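Local coordinates for Glyco_hydro_cc domain-containing protein (PDB 6UAV), which probably hydrolyses internal beta-1,3 linkages of beta-glucans, as an endo-beta-1,3-glucanase of glycoside hydrolase family 128 built on a TIM barrel, at residues G124-T127 with G128-D131; P85-V88 with D89-N92; A134-D137 with A138-A141; F159-D163 with Y164-S168. All coordinates share one frame; numbering follows the deposited sequence.

Interaction 1 of 4, residues G124-T127 with G128-D131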
loop_
_atom_site.group_PDB
_atom_site.type_symbol
_atom_site.label_atom_id
_atom_site.label_comp_id
_atom_site.label_asym_id
_atom_site.label_seq_id
_atom_site.Cartn_x
_atom_site.Cartn_y
_atom_site.Cartn_z
ATOM N N GLY A 124 4.882 -13.636 6.783
ATOM C CA GLY A 124 4.993 -14.359 5.522
ATOM C C GLY A 124 4.905 -15.853 5.666
ATOM O O GLY A 124 4.730 -16.379 6.798
ATOM N N THR A 125 5.010 -16.465 4.504
ATOM C CA THR A 125 4.913 -17.934 4.289
ATOM C C THR A 125 6.174 -18.464 3.617
ATOM O O THR A 125 6.385 -19.696 3.615
ATOM C CB THR A 125 3.645 -18.279 3.521
ATOM O OG1 THR A 125 3.749 -17.578 2.289
ATOM C CG2 THR A 125 2.403 -17.894 4.296
ATOM N N MET A 126 6.996 -17.628 3.007
ATOM C CA MET A 126 8.228 -18.104 2.350
ATOM C C MET A 126 9.121 -18.787 3.396
ATOM O O MET A 126 9.343 -18.253 4.487
ATOM C CB MET A 126 9.002 -16.934 1.713
ATOM C CG MET A 126 10.332 -17.333 1.053
ATOM S SD MET A 126 11.011 -15.866 0.280
ATOM C CE MET A 126 10.043 -15.811 -1.208
ATOM N N THR A 127 9.588 -19.996 3.101
ATOM C CA THR A 127 10.469 -20.750 4.009
ATOM C C THR A 127 11.568 -19.867 4.596
ATOM O O THR A 127 12.352 -19.279 3.824
ATOM C CB THR A 127 11.148 -21.930 3.298
ATOM O OG1 THR A 127 10.101 -22.673 2.691
ATOM C CG2 THR A 127 11.912 -22.772 4.286
ATOM N N GLY A 128 11.673 -19.855 5.931
ATOM C CA GLY A 128 12.696 -19.070 6.653
ATOM C C GLY A 128 12.379 -17.592 6.746
ATOM O O GLY A 128 13.065 -16.898 7.585
ATOM N N TYR A 129 11.374 -17.079 6.000
ATOM C CA TYR A 129 11.215 -15.605 5.904
ATOM C C TYR A 129 9.777 -15.192 6.265
ATOM O O TYR A 129 9.319 -14.112 5.825
ATOM C CB TYR A 129 11.706 -15.085 4.548
ATOM C CG TYR A 129 13.185 -15.212 4.298
ATOM C CD1 TYR A 129 14.114 -14.545 5.087
ATOM C CD2 TYR A 129 13.657 -16.020 3.254
ATOM C CE1 TYR A 129 15.480 -14.694 4.859
ATOM C CE2 TYR A 129 15.016 -16.199 3.034
ATOM C CZ TYR A 129 15.924 -15.498 3.823
ATOM O OH TYR A 129 17.277 -15.602 3.605
ATOM N N GLY A 130 9.159 -15.906 7.205
ATOM C CA GLY A 130 7.873 -15.439 7.785
ATOM C C GLY A 130 8.046 -14.050 8.392
ATOM O O GLY A 130 7.140 -13.176 8.274
ATOM N N ASP A 131 9.152 -13.840 9.078
ATOM C CA ASP A 131 9.410 -12.592 9.815
ATOM C C ASP A 131 9.908 -11.581 8.806
ATOM O O ASP A 131 10.966 -11.816 8.200
ATOM C CB ASP A 131 10.471 -12.784 10.889
ATOM C CG ASP A 131 10.757 -11.549 11.724
ATOM O OD1 ASP A 131 10.318 -10.458 11.392
ATOM O OD2 ASP A 131 11.409 -11.748 12.789
#
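Met126 and Tyr129 close a local type II beta turn in the surface loop between strand 115-121 and helix 132-146. The turn is held by the bond from Tyr129 N to Met126 O, at 2.8 Å. Gly128 is the third residue of the turn, and its positive phi suits the type II form. A second backbone bond lies at the base of the loop. Gly124 N gives its hydrogen to Gly130 O at 2.7 Å. Gly130 CA returns a CA-H...O contact to Gly124 O at 3.4 Å. On one side of the turn the side chains of Met126 and Tyr129 pass at a slant. The first two torsions of Met126 are both near 180° (chi1 178°, chi2 176°). They carry SD out beside the tyrosine, 4.0 Å from Tyr129 CD2. The bend at chi3 turns only CE. This is a Met-aromatic contact, and the sulfur approaches the ring obliquely, 67° off its normal. Thr127 O is also near the ring, 3.6 Å from Tyr129 CD2. Thr125 points elsewhere, and its OG1 bonds Val88 N in the loop after strand 78-81. Asp131 ends the loop as the N-cap of helix 132-146, with OD1 accepting from Val133 N. The Tyr129 ring meets Trp135 of that helix edge-to-face and also touches Ala134 and Ala138.

Interaction 2 of 4, residues P85-V88 with D89-N92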
loop_
_atom_site.group_PDB
_atom_site.type_symbol
_atom_site.label_atom_id
_atom_site.label_comp_id
_atom_site.label_asym_id
_atom_site.label_seq_id
_atom_site.Cartn_x
_atom_site.Cartn_y
_atom_site.Cartn_z
ATOM N N PRO A 85 6.934 -9.820 -0.840
ATOM C CA PRO A 85 7.881 -10.787 -1.362
ATOM C C PRO A 85 7.986 -12.063 -0.556
ATOM O O PRO A 85 8.308 -13.117 -1.115
ATOM C CB PRO A 85 9.220 -10.038 -1.325
ATOM C CG PRO A 85 9.024 -8.972 -0.241
ATOM C CD PRO A 85 7.567 -8.565 -0.351
ATOM N N ASN A 86 7.745 -11.972 0.754
ATOM C CA ASN A 86 7.862 -13.145 1.648
ATOM C C ASN A 86 6.555 -13.941 1.677
ATOM O O ASN A 86 6.434 -14.760 2.566
ATOM C CB ASN A 86 8.356 -12.723 3.017
ATOM C CG ASN A 86 7.461 -11.747 3.756
ATOM O OD1 ASN A 86 6.854 -10.881 3.112
ATOM N ND2 ASN A 86 7.465 -11.859 5.088
ATOM N N LEU A 87 5.593 -13.661 0.809
ATOM C CA LEU A 87 4.373 -14.500 0.746
ATOM C C LEU A 87 4.479 -15.270 -0.576
ATOM O O LEU A 87 4.601 -14.637 -1.647
ATOM C CB LEU A 87 3.110 -13.642 0.765
ATOM C CG LEU A 87 2.603 -13.209 2.150
ATOM C CD1 LEU A 87 2.121 -14.408 2.962
ATOM C CD2 LEU A 87 3.615 -12.355 2.896
ATOM N N VAL A 88 4.353 -16.581 -0.511
ATOM C CA VAL A 88 4.508 -17.401 -1.743
ATOM C C VAL A 88 3.358 -17.133 -2.717
ATOM O O VAL A 88 3.589 -17.255 -3.963
ATOM C CB VAL A 88 4.572 -18.864 -1.343
ATOM C CG1 VAL A 88 4.586 -19.707 -2.589
ATOM C CG2 VAL A 88 5.769 -19.142 -0.436
ATOM N N ASP A 89 2.175 -16.757 -2.219
ATOM C CA ASP A 89 1.019 -16.517 -3.111
ATOM C C ASP A 89 1.026 -15.076 -3.620
ATOM O O ASP A 89 0.089 -14.699 -4.362
ATOM C CB ASP A 89 -0.304 -16.830 -2.396
ATOM C CG ASP A 89 -0.624 -15.800 -1.348
ATOM O OD1 ASP A 89 0.167 -15.656 -0.395
ATOM O OD2 ASP A 89 -1.616 -15.099 -1.534
ATOM N N GLN A 90 1.988 -14.253 -3.230
ATOM C CA GLN A 90 2.076 -12.858 -3.704
ATOM C C GLN A 90 3.376 -12.717 -4.534
ATOM O O GLN A 90 3.650 -13.610 -5.358
ATOM C CB GLN A 90 2.022 -11.937 -2.511
ATOM C CG GLN A 90 0.710 -12.034 -1.733
ATOM C CD GLN A 90 -0.452 -11.556 -2.549
ATOM O OE1 GLN A 90 -0.324 -10.710 -3.410
ATOM N NE2 GLN A 90 -1.632 -12.076 -2.250
ATOM N N ALA A 91 4.171 -11.664 -4.350
ATOM C CA ALA A 91 5.360 -11.433 -5.175
ATOM C C ALA A 91 6.294 -12.646 -5.113
ATOM O O ALA A 91 6.973 -12.935 -6.152
ATOM C CB ALA A 91 6.029 -10.130 -4.797
ATOM N N ASN A 92 6.405 -13.323 -3.955
ATOM C CA ASN A 92 7.156 -14.584 -3.872
ATOM C C ASN A 92 8.574 -14.339 -4.389
ATOM O O ASN A 92 9.039 -15.063 -5.297
ATOM C CB ASN A 92 6.420 -15.669 -4.631
ATOM C CG ASN A 92 6.969 -17.038 -4.345
ATOM O OD1 ASN A 92 7.612 -17.251 -3.325
ATOM N ND2 ASN A 92 6.773 -17.945 -5.289
HETATM O O HOH W 1 2.203 -15.404 -6.485
#
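Leu87 and Gln90 make the packed part of this local turn. Gln90 N bonds Leu87 O at 3.1 Å, closing a type I beta turn. Beside this bond Leu87 CB packs on Gln90 CG at 3.8 Å. Asp89 OD1 lies as near to the same CB, since the Leu87 and Asp89 side chains run side by side in one direction. Gln90 turns its side chain toward Trp57 and Glu84. Its NE2 reaches Asp89 OD2 in a weak bond of 3.1 Å, while Gln90 OE1 has a weak bond from Asn83 ND2. On the buried, apolar flank Ala91 CB rests against Pro85 CA at 4.0 Å. The turn belongs to the loop that follows strand 78-81 of the TIM barrel and leads to helix 95-112. Pro85 also packs on Pro119 and Met121 of strand 115-121, and on Trp135. By contrast, Val88 and Asn92 are exposed to solvent. They lie alongside each other. The chi1 of Asn92, at -168°, lays its amide along Val88, and Asn92 OD1 comes to 3.5 Å from Val88 CA. A water donates to Gln90 O at 2.6 Å and only weakly to Val88 O.

Interaction 3 of 4, residues A134-D137 with A138-A141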
loop_
_atom_site.group_PDB
_atom_site.type_symbol
_atom_site.label_atom_id
_atom_site.label_comp_id
_atom_site.label_asym_id
_atom_site.label_seq_id
_atom_site.Cartn_x
_atom_site.Cartn_y
_atom_site.Cartn_z
ATOM N N ALA A 134 13.556 -10.747 9.082
ATOM C CA ALA A 134 14.534 -11.701 8.525
ATOM C C ALA A 134 14.619 -11.450 7.029
ATOM O O ALA A 134 15.739 -11.449 6.486
ATOM C CB ALA A 134 14.117 -13.123 8.786
ATOM N N TRP A 135 13.503 -11.264 6.356
ATOM C CA TRP A 135 13.532 -11.045 4.888
ATOM C C TRP A 135 14.290 -9.748 4.587
ATOM O O TRP A 135 15.198 -9.764 3.723
ATOM C CB TRP A 135 12.107 -11.153 4.298
ATOM C CG TRP A 135 12.086 -11.153 2.790
ATOM C CD1 TRP A 135 12.004 -12.245 1.994
ATOM C CD2 TRP A 135 12.345 -10.039 1.936
ATOM N NE1 TRP A 135 12.101 -11.872 0.675
ATOM C CE2 TRP A 135 12.326 -10.507 0.604
ATOM C CE3 TRP A 135 12.535 -8.658 2.159
ATOM C CZ2 TRP A 135 12.569 -9.691 -0.491
ATOM C CZ3 TRP A 135 12.731 -7.830 1.074
ATOM C CH2 TRP A 135 12.747 -8.345 -0.231
ATOM N N LEU A 136 13.965 -8.660 5.251
ATOM C CA LEU A 136 14.609 -7.363 4.962
ATOM C C LEU A 136 16.084 -7.392 5.320
ATOM O O LEU A 136 16.867 -6.826 4.540
ATOM C CB LEU A 136 13.909 -6.225 5.695
ATOM C CG LEU A 136 12.544 -5.771 5.148
ATOM C CD1 LEU A 136 11.855 -4.892 6.171
ATOM C CD2 LEU A 136 12.699 -5.056 3.825
ATOM N N ASP A 137 16.489 -7.999 6.436
ATOM C CA ASP A 137 17.919 -8.140 6.764
ATOM C C ASP A 137 18.640 -8.805 5.590
ATOM O O ASP A 137 19.737 -8.326 5.177
ATOM C CB ASP A 137 18.135 -8.908 8.049
ATOM C CG ASP A 137 17.844 -8.136 9.319
ATOM O OD1 ASP A 137 17.602 -6.870 9.217
ATOM O OD2 ASP A 137 17.910 -8.789 10.387
ATOM N N ALA A 138 18.076 -9.899 5.107
ATOM C CA ALA A 138 18.720 -10.692 4.049
ATOM C C ALA A 138 18.780 -9.886 2.755
ATOM O O ALA A 138 19.807 -9.974 2.044
ATOM C CB ALA A 138 17.976 -11.970 3.861
ATOM N N PHE A 139 17.701 -9.155 2.432
ATOM C CA PHE A 139 17.652 -8.320 1.207
ATOM C C PHE A 139 18.712 -7.230 1.300
ATOM O O PHE A 139 19.493 -7.057 0.325
ATOM C CB PHE A 139 16.236 -7.724 1.097
ATOM C CG PHE A 139 16.108 -6.570 0.160
ATOM C CD1 PHE A 139 16.340 -6.721 -1.196
ATOM C CD2 PHE A 139 15.825 -5.315 0.659
ATOM C CE1 PHE A 139 16.257 -5.629 -2.038
ATOM C CE2 PHE A 139 15.733 -4.217 -0.184
ATOM C CZ PHE A 139 15.933 -4.387 -1.542
ATOM N N TYR A 140 18.821 -6.563 2.437
ATOM C CA TYR A 140 19.880 -5.550 2.644
ATOM C C TYR A 140 21.274 -6.192 2.477
ATOM O O TYR A 140 22.132 -5.672 1.765
ATOM C CB TYR A 140 19.770 -4.939 4.040
ATOM C CG TYR A 140 19.016 -3.636 4.140
ATOM C CD1 TYR A 140 17.623 -3.644 4.207
ATOM C CD2 TYR A 140 19.670 -2.426 4.242
ATOM C CE1 TYR A 140 16.899 -2.487 4.390
ATOM C CE2 TYR A 140 18.955 -1.253 4.413
ATOM C CZ TYR A 140 17.578 -1.299 4.492
ATOM O OH TYR A 140 16.851 -0.167 4.644
ATOM N N ALA A 141 21.492 -7.378 3.039
ATOM C CA ALA A 141 22.812 -8.040 2.975
ATOM C C ALA A 141 23.110 -8.468 1.524
ATOM O O ALA A 141 24.273 -8.394 1.130
ATOM C CB ALA A 141 22.808 -9.197 3.939
#
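Trp135 and Phe139 sit one turn apart on helix 132-146, and their contact is local. The backbone bonds come first. Four i to i+4 bonds run through these residues. Ala138 N bonds Ala134 O, Phe139 N bonds Trp135 O, Tyr140 N bonds Leu136 O and Ala141 N bonds Asp137 O. The straightest is Tyr140 N to Leu136 O, 2.9 Å with 171° at the hydrogen. The aromatic contact is next. The Trp135 and Phe139 side chains cross at a slant, yet their ring planes stay within 20° of each other. The rings are slid past each other, with the six-membered ring of Trp135 and the Phe139 ring 5.3 Å apart between centroids, and they barely overlap. The close touch is Trp135 CZ3 on Phe139 CB, at 3.5 Å. Tyr140 meets the backbone instead: Leu136 O lies in its ring plane, 3.3 Å from Tyr140 CD1. Apolar contact beyond this is slight, with Leu136 CD2 and Phe139 CD2 at 4.5 Å. Trp135 NE1 bonds Met93 O, and Asp137 OD1 bonds Tyr176 OH. Phe139 meets Trp102 edge-to-face. The helix thus turns an apolar, aromatic flank to both helix 95-112 and strand 115-121, and within it the buried indole N-H is satisfied by a backbone carbonyl.

Interaction 4 of 4, residues F159-D163 with Y164-S168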
loop_
_atom_site.group_PDB
_atom_site.type_symbol
_atom_site.label_atom_id
_atom_site.label_comp_id
_atom_site.label_asym_id
_atom_site.label_seq_id
_atom_site.Cartn_x
_atom_site.Cartn_y
_atom_site.Cartn_z
ATOM N N PHE A 159 4.072 -1.589 4.285
ATOM C CA PHE A 159 3.623 -2.628 5.206
ATOM C C PHE A 159 2.138 -2.880 4.985
ATOM O O PHE A 159 1.394 -1.955 4.687
ATOM C CB PHE A 159 3.937 -2.183 6.635
ATOM C CG PHE A 159 3.899 -3.350 7.589
ATOM C CD1 PHE A 159 4.763 -4.406 7.412
ATOM C CD2 PHE A 159 2.992 -3.425 8.621
ATOM C CE1 PHE A 159 4.721 -5.518 8.235
ATOM C CE2 PHE A 159 2.955 -4.539 9.437
ATOM C CZ PHE A 159 3.817 -5.576 9.241
ATOM N N HIS A 160 1.734 -4.136 5.138
ATOM C CA HIS A 160 0.349 -4.603 5.137
ATOM C C HIS A 160 0.071 -5.306 6.458
ATOM O O HIS A 160 0.941 -6.034 6.952
ATOM C CB HIS A 160 0.164 -5.662 4.016
ATOM C CG HIS A 160 0.456 -5.157 2.636
ATOM N ND1 HIS A 160 0.478 -6.019 1.562
ATOM C CD2 HIS A 160 0.643 -3.912 2.169
ATOM C CE1 HIS A 160 0.669 -5.301 0.445
ATOM N NE2 HIS A 160 0.785 -3.979 0.802
ATOM N N TRP A 161 -1.123 -5.110 7.013
ATOM C CA TRP A 161 -1.443 -5.743 8.302
ATOM C C TRP A 161 -2.966 -5.850 8.427
ATOM O O TRP A 161 -3.653 -4.853 8.204
ATOM C CB TRP A 161 -0.820 -4.958 9.442
ATOM C CG TRP A 161 -0.693 -5.809 10.656
ATOM C CD1 TRP A 161 -1.397 -5.683 11.839
ATOM C CD2 TRP A 161 0.200 -6.920 10.816
ATOM N NE1 TRP A 161 -0.991 -6.652 12.708
ATOM C CE2 TRP A 161 -0.014 -7.421 12.118
ATOM C CE3 TRP A 161 1.188 -7.509 10.004
ATOM C CZ2 TRP A 161 0.679 -8.523 12.592
ATOM C CZ3 TRP A 161 1.859 -8.614 10.477
ATOM C CH2 TRP A 161 1.625 -9.092 11.772
ATOM N N TYR A 162 -3.419 -7.049 8.781
ATOM C CA TYR A 162 -4.851 -7.419 8.901
ATOM C C TYR A 162 -5.236 -7.873 10.324
ATOM O O TYR A 162 -6.106 -8.714 10.512
ATOM C CB TYR A 162 -5.128 -8.501 7.854
ATOM C CG TYR A 162 -5.157 -7.946 6.457
ATOM C CD1 TYR A 162 -3.975 -7.759 5.751
ATOM C CD2 TYR A 162 -6.340 -7.501 5.879
ATOM C CE1 TYR A 162 -3.988 -7.264 4.455
ATOM C CE2 TYR A 162 -6.376 -6.992 4.593
ATOM C CZ TYR A 162 -5.188 -6.861 3.884
ATOM O OH TYR A 162 -5.248 -6.377 2.615
ATOM N N ASP A 163 -4.538 -7.380 11.357
ATOM C CA ASP A 163 -4.738 -7.872 12.745
ATOM C C ASP A 163 -4.487 -6.711 13.679
ATOM O O ASP A 163 -4.177 -5.595 13.250
ATOM C CB ASP A 163 -3.872 -9.091 13.059
ATOM C CG ASP A 163 -4.447 -10.100 14.030
ATOM O OD1 ASP A 163 -5.285 -9.714 14.849
ATOM O OD2 ASP A 163 -4.011 -11.254 13.974
ATOM N N TYR A 164 -4.720 -6.974 14.960
ATOM C CA TYR A 164 -4.273 -6.057 16.017
ATOM C C TYR A 164 -2.738 -5.949 15.996
ATOM O O TYR A 164 -2.051 -6.755 15.331
ATOM C CB TYR A 164 -4.715 -6.596 17.374
ATOM C CG TYR A 164 -6.210 -6.686 17.530
ATOM C CD1 TYR A 164 -6.873 -7.843 17.172
ATOM C CD2 TYR A 164 -6.962 -5.635 18.032
ATOM C CE1 TYR A 164 -8.245 -7.965 17.295
ATOM C CE2 TYR A 164 -8.345 -5.746 18.179
ATOM C CZ TYR A 164 -8.992 -6.893 17.763
ATOM O OH TYR A 164 -10.344 -7.050 17.929
ATOM N N GLY A 165 -2.238 -4.914 16.677
ATOM C CA GLY A 165 -0.794 -4.703 16.885
ATOM C C GLY A 165 -0.101 -4.018 15.736
ATOM O O GLY A 165 1.190 -4.073 15.702
ATOM N N LEU A 166 -0.822 -3.357 14.843
ATOM C CA LEU A 166 -0.122 -2.662 13.745
ATOM C C LEU A 166 0.952 -1.687 14.282
ATOM O O LEU A 166 2.092 -1.681 13.768
ATOM C CB LEU A 166 -1.140 -1.991 12.826
ATOM C CG LEU A 166 -0.566 -1.010 11.825
ATOM C CD1 LEU A 166 0.471 -1.670 10.888
ATOM C CD2 LEU A 166 -1.687 -0.433 11.037
ATOM N N SER A 167 0.666 -0.851 15.280
ATOM C CA SER A 167 1.678 0.081 15.840
ATOM C C SER A 167 2.928 -0.701 16.313
ATOM O O SER A 167 4.039 -0.230 16.089
ATOM C CB SER A 167 1.120 0.952 16.928
ATOM O OG SER A 167 0.810 0.142 18.046
ATOM N N SER A 168 2.768 -1.913 16.852
ATOM C CA SER A 168 3.881 -2.715 17.403
ATOM C C SER A 168 4.728 -3.217 16.215
ATOM O O SER A 168 5.987 -3.215 16.315
ATOM C CB SER A 168 3.348 -3.799 18.304
ATOM O OG SER A 168 2.915 -4.928 17.586
HETATM O O HOH W 2 -3.694 -3.117 14.443
#
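Trp161, near the C-terminal end of strand 156-161, reaches across the turn to Tyr164 and Leu166. Its CB meets Leu166 CD1 at 3.8 Å. From there chi1, at -159°, swings the indole away from the backbone N and over toward the start of the next helix. CD1 then lies 3.8 Å from Leu166 CA. Next, Trp161 NE1 gives its hydrogen to Tyr164 O at 2.8 Å, with 171° at the hydrogen. The oxygen is in the indole plane, yet NE1 stands well above the carbonyl plane, not on a lone pair. CE2 of Trp161 follows, more loosely, at 3.9 Å from the same oxygen. The bond helps to hold the rotation of the indole. The contact is the strand-to-helix turn of a beta-alpha-beta unit in the TIM barrel, at the C-terminal ends of the strands, where barrels of this kind keep their active sites. A glycerol lies near Trp161 and bonds Tyr162 N; a sulfate lies near Tyr164. Both are probably from the crystallisation liquor. Deeper in, Leu166 CD1 also meets Phe159 CD2, in the plane of that ring and at its edge. At the outer end Tyr164 N bonds Asp163 OD1 at 2.8 Å, on the anti side of the carboxylate. OD1 also accepts from His189 ND1, and Tyr164 OH bonds Leu195 O. A water links Asp163 O to Leu166 N. Gly165 is the N-cap of helix 166-173, and its O accepts from Ser168 OG at 2.7 Å, in the carbonyl plane and on a lone pair.

In the fold
From the N terminus, interaction 2 comes first and closes a turn in the loop after strand 78-81. Interaction 1 closes the loop after strand 115-121. Interaction 3 follows on helix 132-146, and interaction 4 closes the turn from strand 156-161 into helix 166-173. The four lie in series, and none nests within or crosses another. Interactions 1 and 2 touch through Asn86 O, which is near Thr125 N and Met126 N in probable hydrogen bonds. Interaction 3 touches both through Trp135. These three tie the two loops to helix 132-146. Interaction 4 stays within its own strand-to-helix turn, its nearest atoms about 7 Å from each of the others.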